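Local coordinates for Lactamase_B domain-containing protein (Bacillus lehensis G1, PDB 7EV5) that probably acts as a zinc-dependent hydrolase of the metallo-beta-lactamase fold, with dual activity and a structure resembling both B3 metallo-beta-lactamases and glyoxalase II, at residues Glu23-Phe27 with Ile118-Phe123; Val63-Arg67 with Thr101-Pro105; His77-Trp83 with Ser132-Val136. All blocks are in the same frame, centred on the assembly; numbering follows the deposited sequence. Where two conformers were deposited one is given.

Interaction 1. Residues Glu23-Phe27 with Ile118-Phe123; sequences EAVIF and IGTFTF
Val-25 and Phe-121 pack tightly at the heart of this contact between two sheets. The CG2 methyl of Val-25 lies over one face of the Phe-121 ring, 3.9 Å from its centroid and 23° off the ring normal, a CH-pi contact displaced toward the CD2 side of the ring. The same methyl also meets Ile-118 CG2, at 4.1 Å. Because Val-25 holds CG1 anti to its own nitrogen (chi1 -178°), the two methyls are shared out: CG2 serves Phe-121 and Ile-118, while CG1 comes obliquely toward Phe-123, nearest its CZ. Further along strand 23-27, Phe-27 turns its edge toward the face of Phe-123 in an offset edge-to-face pair, planes at 85°, with Phe-27 CZ 3.8 Å from Phe-123 CE1. The other end is wetter and looser. The backbone oxygen of Glu-23 sits at the edge of the Phe-121 ring, 3.6 Å from CZ, but the carboxylate meets the partly solvent-exposed turn only through water. Two waters donate to Glu-23 OE1; one accepts from Thr-120 N (2.7 Å from the water oxygen), and the other is hydrogen-bonded to Thr-120 OG1. Asn-19 also hydrogen-bonds OE1, tying it to the preceding loop. The turn itself, type II' from Ile-118 to Phe-121, is closed by paired backbone bonds, with Gly-119 at positive phi. No direct hydrogen bond joins the segments, so the two sheets of the alpha-beta/beta-alpha sandwich are held here by apolar and aromatic packing, with the two bridging waters at the turn end.

Interaction 2. Residues Val63-Arg67 with Thr101-Pro105; sequences VDAVR and TTAKP
The guanidinium of Arg-67, in the conformer described, one of two modelled, is covered on one face by Lys-104 CD, 3.6 Å above its plane, and on the opposite face by the backbone oxygen of Asp-64, while Asp-64 OD1 and a water lie at its edge. Both NH1 and NH2 reach OD1, making an end-on grip on a single oxygen; the salt bridge from Arg-67 NH1 to Asp-64 OD1 is 2.8 Å long and uses the anti lone pair. The bend at chi3 (68°) folds the arginine back to its neighbour one turn earlier. The syn lone pair of OD1 takes the one direct hydrogen bond between the segments, from Ala-103 N at 3.0 Å and nearly straight (167°). In this conformer three N-H groups thus converge on OD1, one of them from the loop backbone. Asp-64 OD2 instead accepts from a water that also bonds Thr-101 OG1. Another water bridges Arg-67 NE and Lys-104 NZ, accepting from both and lying between like charges. Beside the polar cluster, Thr-102 CG2 packs on Val-63 CG1 at 3.9 Å. Helix 63-70 thereby holds the loop between helix 92-96 and strand 108-110, while Val-66 packs on helix 33-42 and both Val-63 and Arg-67 touch strand 74-77.

Interaction 3. Residues His77-Trp83 with Ser132-Val136; sequences HTKERHW and SPGSV
Hydrogen bonding centres on Glu-80 OE2, which accepts from Ser-132 OG at 2.6 Å and from Gly-134 N at 2.7 Å. The serine hydroxyl comes in on the syn lone pair, whereas the amide approaches from above the carboxylate plane, 42° out of it, along a bent bond of 146°. Two different directions of approach therefore restrain the carboxylate against rotation. The extended chain of Glu-80 (chi2 173°) carries the carboxylate across to the type I turn formed by Ser-132 to Ser-135, and the other oxygen, OE1, accepts from Ala-55 N. A water adds a further link, accepting from His-77 N and lying 3.0 Å from Gly-134 O, to which it can donate. Within the first segment, Lys-79 N donates to His-77 ND1, which settles the ring beside the turn.

Van der Waals packing surrounds this polar core. Gly-134 packs its backbone against His-77, Lys-79 and Glu-80, its CA 3.8 Å from Glu-80 CG. Its carbonyl oxygen is 3.1 Å from His-77 CB. The Trp-83 ring has Glu-80 CG over one face, and its far end, at CH2, meets Pro-133 CD at 3.6 Å. In the conformer described, Val-136 CG1 approaches the His-77 ring obliquely, 3.7 Å from His-77 CD2, and Lys-79 CD runs past Pro-133 O.

The zinc site is close by: Ser-132 directly follows the zinc ligand His-131, and both Ser-132 and Glu-80 touch the ligand His-54. With one carboxylate oxygen holding the turn and the other the backbone beside His-54, Glu-80 is a second-shell residue that ties together two ligand-bearing loops; its negative charge would probably be stabilised by these donors.

Overall arrangement
Along the chain the first segments come in order, 23-27, 63-67 and 77-83, followed by 101-105, 118-123 and 132-136, so interaction 2 falls within the span closed by interaction 1, while interaction 3 alternates with both. The centres of the three contacts lie about 16 to 20 Å apart. Interaction 1 joins the two six-stranded sheets; interaction 2 lies on the outer helical side of the first sheet, and the two meet where Ile-26 CD1 packs on Val-66 CG1 at 3.6 Å. Interaction 3 sits beside the zinc site and touches neither. Together they illustrate the alpha-beta/beta-alpha sandwich of the metallo-beta-lactamase fold: apolar packing between sheets, a polar helix-loop junction outside, and buried second-shell bonds near the metals.

Interaction 1. Residues Glu23-Phe27 with Ile118-Phe123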
loop_
_atom_site.group_PDB
_atom_site.type_symbol
_atom_site.label_atom_id
_atom_site.label_comp_id
_atom_site.label_asym_id
_atom_site.label_seq_id
_atom_site.Cartn_x
_atom_site.Cartn_y
_atom_site.Cartn_z
ATOM N N GLU A 23 4.666 -13.805 13.106
ATOM C CA GLU A 23 4.029 -13.842 11.801
ATOM C C GLU A 23 3.890 -12.420 11.284
ATOM O O GLU A 23 3.867 -11.459 12.057
ATOM C CB GLU A 23 2.649 -14.475 11.907
ATOM C CG GLU A 23 2.684 -15.904 12.403
ATOM C CD GLU A 23 1.313 -16.400 12.815
ATOM O OE1 GLU A 23 0.559 -15.635 13.457
ATOM O OE2 GLU A 23 0.986 -17.559 12.484
ATOM N N ALA A 24 3.795 -12.287 9.963
ATOM C CA ALA A 24 3.877 -10.951 9.395
ATOM C C ALA A 24 3.021 -10.807 8.144
ATOM O O ALA A 24 2.768 -11.773 7.419
ATOM C CB ALA A 24 5.321 -10.594 9.049
ATOM N N VAL A 25 2.623 -9.563 7.889
ATOM C CA VAL A 25 1.933 -9.148 6.670
ATOM C C VAL A 25 2.785 -8.065 6.019
ATOM O O VAL A 25 3.231 -7.132 6.697
ATOM C CB VAL A 25 0.514 -8.626 6.984
ATOM C CG1 VAL A 25 -0.229 -8.230 5.710
ATOM C CG2 VAL A 25 -0.282 -9.690 7.723
ATOM N N ILE A 26 3.021 -8.198 4.713
ATOM C CA ILE A 26 3.875 -7.287 3.955
ATOM C C ILE A 26 2.983 -6.409 3.090
ATOM O O ILE A 26 2.112 -6.928 2.386
ATOM C CB ILE A 26 4.862 -8.067 3.070
ATOM C CG1 ILE A 26 5.770 -8.973 3.917
ATOM C CG2 ILE A 26 5.670 -7.093 2.222
ATOM C CD1 ILE A 26 6.628 -9.934 3.087
ATOM N N PHE A 27 3.205 -5.091 3.128
ATOM C CA PHE A 27 2.506 -4.145 2.262
ATOM C C PHE A 27 3.493 -3.520 1.294
ATOM O O PHE A 27 4.570 -3.082 1.706
ATOM C CB PHE A 27 1.874 -3.018 3.081
ATOM C CG PHE A 27 0.826 -3.487 4.031
ATOM C CD1 PHE A 27 -0.508 -3.492 3.671
ATOM C CD2 PHE A 27 1.177 -3.958 5.282
ATOM C CE1 PHE A 27 -1.472 -3.941 4.552
ATOM C CE2 PHE A 27 0.218 -4.420 6.165
ATOM C CZ PHE A 27 -1.106 -4.403 5.801
ATOM N N ILE A 118 -6.106 -12.177 7.411
ATOM C CA ILE A 118 -4.879 -12.859 7.020
ATOM C C ILE A 118 -4.338 -13.508 8.287
ATOM O O ILE A 118 -3.785 -12.819 9.152
ATOM C CB ILE A 118 -3.843 -11.887 6.423
ATOM C CG1 ILE A 118 -4.403 -11.127 5.203
ATOM C CG2 ILE A 118 -2.547 -12.636 6.064
ATOM C CD1 ILE A 118 -4.696 -11.996 3.997
ATOM N N GLY A 119 -4.489 -14.821 8.402
ATOM C CA GLY A 119 -4.112 -15.468 9.652
ATOM C C GLY A 119 -4.967 -14.912 10.778
ATOM O O GLY A 119 -6.200 -14.928 10.706
ATOM N N THR A 120 -4.332 -14.389 11.827
ATOM C CA THR A 120 -5.072 -13.722 12.893
ATOM C C THR A 120 -5.088 -12.201 12.760
ATOM O O THR A 120 -5.563 -11.515 13.670
ATOM C CB THR A 120 -4.564 -14.138 14.278
ATOM O OG1 THR A 120 -3.149 -13.950 14.353
ATOM C CG2 THR A 120 -4.913 -15.594 14.571
ATOM N N PHE A 121 -4.591 -11.653 11.652
ATOM C CA PHE A 121 -4.684 -10.219 11.399
ATOM C C PHE A 121 -5.992 -9.934 10.677
ATOM O O PHE A 121 -6.223 -10.458 9.582
ATOM C CB PHE A 121 -3.541 -9.745 10.501
ATOM C CG PHE A 121 -2.164 -10.029 11.034
ATOM C CD1 PHE A 121 -1.511 -9.111 11.844
ATOM C CD2 PHE A 121 -1.513 -11.196 10.697
ATOM C CE1 PHE A 121 -0.232 -9.363 12.309
ATOM C CE2 PHE A 121 -0.229 -11.461 11.170
ATOM C CZ PHE A 121 0.410 -10.536 11.977
ATOM N N THR A 122 -6.835 -9.092 11.261
ATOM C CA THR A 122 -8.048 -8.672 10.576
ATOM C C THR A 122 -7.951 -7.205 10.190
ATOM O O THR A 122 -7.475 -6.370 10.969
ATOM C CB THR A 122 -9.308 -8.948 11.401
ATOM O OG1 THR A 122 -9.384 -10.351 11.667
ATOM C CG2 THR A 122 -10.562 -8.537 10.624
ATOM N N PHE A 123 -8.391 -6.913 8.969
ATOM C CA PHE A 123 -8.366 -5.571 8.420
ATOM C C PHE A 123 -9.754 -5.192 7.947
ATOM O O PHE A 123 -10.511 -6.041 7.463
ATOM C CB PHE A 123 -7.453 -5.518 7.190
ATOM C CG PHE A 123 -6.051 -5.964 7.460
ATOM C CD1 PHE A 123 -5.127 -5.090 8.012
ATOM C CD2 PHE A 123 -5.656 -7.249 7.155
ATOM C CE1 PHE A 123 -3.823 -5.507 8.264
ATOM C CE2 PHE A 123 -4.362 -7.671 7.396
ATOM C CZ PHE A 123 -3.444 -6.802 7.947
HETATM O O HOH W 1 -1.696 -14.917 11.826
HETATM O O HOH W 2 -1.507 -15.887 15.319
#

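Interaction 2. Residues Val63-Arg67 with Thr101-Pro105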
loop_
_atom_site.group_PDB
_atom_site.type_symbol
_atom_site.label_atom_id
_atom_site.label_comp_id
_atom_site.label_asym_id
_atom_site.label_seq_id
_atom_site.Cartn_x
_atom_site.Cartn_y
_atom_site.Cartn_z
ATOM N N VAL A 63 7.808 -7.578 -5.582
ATOM C CA VAL A 63 6.760 -8.584 -5.389
ATOM C C VAL A 63 7.232 -9.973 -5.821
ATOM O O VAL A 63 7.069 -10.946 -5.081
ATOM C CB VAL A 63 5.462 -8.153 -6.099
ATOM C CG1 VAL A 63 4.488 -9.316 -6.204
ATOM C CG2 VAL A 63 4.808 -7.008 -5.346
ATOM N N ASP A 64 7.818 -10.084 -7.019
ATOM C CA ASP A 64 8.267 -11.384 -7.528
ATOM C C ASP A 64 9.183 -12.074 -6.523
ATOM O O ASP A 64 8.958 -13.229 -6.134
ATOM C CB ASP A 64 9.051 -11.179 -8.831
ATOM C CG ASP A 64 8.167 -11.052 -10.070
ATOM O OD1 ASP A 64 7.031 -11.578 -10.087
ATOM O OD2 ASP A 64 8.634 -10.424 -11.051
ATOM N N ALA A 65 10.232 -11.375 -6.097
ATOM C CA ALA A 65 11.228 -11.995 -5.231
ATOM C C ALA A 65 10.633 -12.361 -3.880
ATOM O O ALA A 65 10.892 -13.446 -3.353
ATOM C CB ALA A 65 12.427 -11.065 -5.064
ATOM N N VAL A 66 9.821 -11.478 -3.304
ATOM C CA VAL A 66 9.215 -11.772 -2.012
ATOM C C VAL A 66 8.222 -12.927 -2.140
ATOM O O VAL A 66 8.228 -13.867 -1.333
ATOM C CB VAL A 66 8.572 -10.500 -1.424
ATOM C CG1 VAL A 66 7.817 -10.831 -0.168
ATOM C CG2 VAL A 66 9.643 -9.459 -1.120
ATOM N N ARG A 67 7.361 -12.877 -3.161
ATOM C CA ARG A 67 6.395 -13.949 -3.384
ATOM C C ARG A 67 7.095 -15.289 -3.594
ATOM O O ARG A 67 6.695 -16.310 -3.021
ATOM C CB ARG A 67 5.523 -13.587 -4.589
ATOM C CG ARG A 67 4.452 -14.582 -4.962
ATOM C CD ARG A 67 4.032 -14.357 -6.416
ATOM N NE ARG A 67 5.112 -14.703 -7.338
ATOM C CZ ARG A 67 5.602 -13.893 -8.273
ATOM N NH1 ARG A 67 5.110 -12.672 -8.438
ATOM N NH2 ARG A 67 6.590 -14.308 -9.052
ATOM N N THR A 101 7.810 -5.024 -13.816
ATOM C CA THR A 101 6.664 -5.916 -13.896
ATOM C C THR A 101 6.840 -7.065 -12.916
ATOM O O THR A 101 7.952 -7.366 -12.466
ATOM C CB THR A 101 6.555 -6.567 -15.279
ATOM O OG1 THR A 101 7.786 -7.234 -15.573
ATOM C CG2 THR A 101 6.237 -5.549 -16.375
ATOM N N THR A 102 5.726 -7.721 -12.606
ATOM C CA THR A 102 5.772 -9.068 -12.058
ATOM C C THR A 102 5.700 -10.073 -13.200
ATOM O O THR A 102 5.398 -9.733 -14.348
ATOM C CB THR A 102 4.620 -9.318 -11.078
ATOM O OG1 THR A 102 3.383 -9.318 -11.799
ATOM C CG2 THR A 102 4.589 -8.259 -9.983
ATOM N N ALA A 103 5.990 -11.331 -12.871
ATOM C CA ALA A 103 5.932 -12.413 -13.843
ATOM C C ALA A 103 4.639 -13.212 -13.757
ATOM O O ALA A 103 4.391 -14.067 -14.616
ATOM C CB ALA A 103 7.132 -13.349 -13.668
ATOM N N LYS A 104 3.809 -12.944 -12.754
ATOM C CA LYS A 104 2.570 -13.656 -12.491
ATOM C C LYS A 104 1.540 -12.646 -12.015
ATOM O O LYS A 104 1.900 -11.667 -11.348
ATOM C CB LYS A 104 2.771 -14.687 -11.367
ATOM C CG LYS A 104 3.693 -15.849 -11.713
ATOM C CD LYS A 104 3.866 -16.770 -10.511
ATOM C CE LYS A 104 4.775 -17.947 -10.830
ATOM N NZ LYS A 104 4.898 -18.894 -9.684
ATOM N N PRO A 105 0.265 -12.851 -12.341
ATOM C CA PRO A 105 -0.790 -11.978 -11.805
ATOM C C PRO A 105 -0.982 -12.206 -10.312
ATOM O O PRO A 105 -0.459 -13.154 -9.717
ATOM C CB PRO A 105 -2.041 -12.393 -12.588
ATOM C CG PRO A 105 -1.774 -13.811 -13.022
ATOM C CD PRO A 105 -0.273 -13.901 -13.230
HETATM O O HOH W 3 8.834 -9.842 -14.017
HETATM O O HOH W 4 5.542 -17.519 -6.953
#

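Interaction 3. Residues His77-Trp83 with Ser132-Val136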
loop_
_atom_site.group_PDB
_atom_site.type_symbol
_atom_site.label_atom_id
_atom_site.label_comp_id
_atom_site.label_asym_id
_atom_site.label_seq_id
_atom_site.Cartn_x
_atom_site.Cartn_y
_atom_site.Cartn_z
ATOM N N HIS A 77 -6.490 -5.071 -5.894
ATOM C CA HIS A 77 -7.826 -4.774 -6.396
ATOM C C HIS A 77 -7.953 -5.129 -7.875
ATOM O O HIS A 77 -7.057 -4.857 -8.683
ATOM C CB HIS A 77 -8.173 -3.299 -6.191
ATOM C CG HIS A 77 -9.638 -3.024 -6.310
ATOM N ND1 HIS A 77 -10.279 -2.897 -7.526
ATOM C CD2 HIS A 77 -10.600 -2.923 -5.364
ATOM C CE1 HIS A 77 -11.571 -2.692 -7.319
ATOM N NE2 HIS A 77 -11.792 -2.714 -6.017
ATOM N N THR A 78 -9.098 -5.726 -8.225
ATOM C CA THR A 78 -9.337 -6.189 -9.592
ATOM C C THR A 78 -9.205 -5.075 -10.626
ATOM O O THR A 78 -8.845 -5.343 -11.782
ATOM C CB THR A 78 -10.710 -6.874 -9.675
ATOM O OG1 THR A 78 -10.781 -7.646 -10.881
ATOM C CG2 THR A 78 -11.854 -5.864 -9.649
ATOM N N LYS A 79 -9.470 -3.821 -10.248
ATOM C CA LYS A 79 -9.385 -2.760 -11.241
ATOM C C LYS A 79 -7.967 -2.552 -11.754
ATOM O O LYS A 79 -7.793 -1.970 -12.830
ATOM C CB LYS A 79 -9.968 -1.461 -10.698
ATOM C CG LYS A 79 -11.487 -1.434 -10.691
ATOM C CD LYS A 79 -12.000 -0.309 -9.803
ATOM C CE LYS A 79 -13.518 -0.322 -9.690
ATOM N NZ LYS A 79 -14.156 -0.439 -11.033
ATOM N N GLU A 80 -6.953 -3.020 -11.021
ATOM C CA GLU A 80 -5.563 -2.915 -11.453
ATOM C C GLU A 80 -4.928 -4.272 -11.741
ATOM O O GLU A 80 -3.703 -4.375 -11.808
ATOM C CB GLU A 80 -4.743 -2.114 -10.435
ATOM C CG GLU A 80 -5.132 -0.639 -10.431
ATOM C CD GLU A 80 -4.463 0.157 -9.326
ATOM O OE1 GLU A 80 -3.440 -0.296 -8.786
ATOM O OE2 GLU A 80 -4.970 1.242 -8.998
ATOM N N ARG A 81 -5.743 -5.310 -11.954
ATOM C CA ARG A 81 -5.205 -6.659 -12.120
ATOM C C ARG A 81 -4.250 -6.776 -13.303
ATOM O O ARG A 81 -3.307 -7.573 -13.252
ATOM C CB ARG A 81 -6.349 -7.673 -12.238
ATOM C CG ARG A 81 -7.201 -7.577 -13.509
ATOM C CD ARG A 81 -8.260 -8.705 -13.533
ATOM N NE ARG A 81 -9.248 -8.544 -14.597
ATOM C CZ ARG A 81 -9.179 -9.119 -15.793
ATOM N NH1 ARG A 81 -8.148 -9.896 -16.109
ATOM N NH2 ARG A 81 -10.144 -8.898 -16.677
ATOM N N HIS A 82 -4.466 -5.995 -14.366
ATOM C CA HIS A 82 -3.567 -6.025 -15.512
ATOM C C HIS A 82 -2.295 -5.223 -15.293
ATOM O O HIS A 82 -1.370 -5.329 -16.106
ATOM C CB HIS A 82 -4.260 -5.447 -16.750
ATOM C CG HIS A 82 -5.471 -6.211 -17.185
ATOM N ND1 HIS A 82 -5.423 -7.542 -17.541
ATOM C CD2 HIS A 82 -6.763 -5.830 -17.320
ATOM C CE1 HIS A 82 -6.635 -7.946 -17.877
ATOM N NE2 HIS A 82 -7.465 -6.927 -17.754
ATOM N N TRP A 83 -2.226 -4.417 -14.234
ATOM C CA TRP A 83 -1.109 -3.490 -14.092
ATOM C C TRP A 83 0.181 -4.173 -13.663
ATOM O O TRP A 83 1.267 -3.665 -13.958
ATOM C CB TRP A 83 -1.448 -2.415 -13.062
ATOM C CG TRP A 83 -2.441 -1.405 -13.537
ATOM C CD1 TRP A 83 -3.387 -1.563 -14.508
ATOM C CD2 TRP A 83 -2.591 -0.081 -13.039
ATOM N NE1 TRP A 83 -4.121 -0.405 -14.650
ATOM C CE2 TRP A 83 -3.642 0.527 -13.765
ATOM C CE3 TRP A 83 -1.929 0.657 -12.062
ATOM C CZ2 TRP A 83 -4.052 1.846 -13.528
ATOM C CZ3 TRP A 83 -2.336 1.967 -11.830
ATOM C CH2 TRP A 83 -3.391 2.543 -12.564
ATOM N N SER A 132 -5.234 6.188 -8.003
ATOM C CA SER A 132 -5.287 5.102 -8.971
ATOM C C SER A 132 -6.615 4.386 -8.776
ATOM O O SER A 132 -7.192 4.444 -7.679
ATOM C CB SER A 132 -4.099 4.129 -8.822
ATOM O OG SER A 132 -4.207 3.324 -7.660
ATOM N N PRO A 133 -7.141 3.722 -9.811
ATOM C CA PRO A 133 -8.519 3.211 -9.736
ATOM C C PRO A 133 -8.681 2.013 -8.822
ATOM O O PRO A 133 -9.800 1.762 -8.355
ATOM C CB PRO A 133 -8.843 2.842 -11.193
ATOM C CG PRO A 133 -7.502 2.616 -11.831
ATOM C CD PRO A 133 -6.580 3.595 -11.167
ATOM N N GLY A 134 -7.614 1.266 -8.567
ATOM C CA GLY A 134 -7.691 0.118 -7.688
ATOM C C GLY A 134 -7.022 0.359 -6.350
ATOM O O GLY A 134 -6.683 -0.584 -5.638
ATOM N N SER A 135 -6.842 1.626 -5.989
ATOM C CA SER A 135 -6.262 1.953 -4.695
ATOM C C SER A 135 -7.198 1.508 -3.579
ATOM O O SER A 135 -8.386 1.857 -3.561
ATOM C CB SER A 135 -6.079 3.461 -4.587
ATOM O OG SER A 135 -4.854 3.903 -5.137
ATOM N N VAL A 136 -6.629 0.781 -2.622
ATOM C CA VAL A 136 -7.355 0.375 -1.432
ATOM C C VAL A 136 -6.529 0.732 -0.211
ATOM O O VAL A 136 -5.308 0.912 -0.270
ATOM C CB VAL A 136 -7.745 -1.119 -1.398
ATOM C CG1 VAL A 136 -8.625 -1.481 -2.593
ATOM C CG2 VAL A 136 -6.513 -1.987 -1.341
HETATM O O HOH W 5 -5.198 -2.866 -4.474
#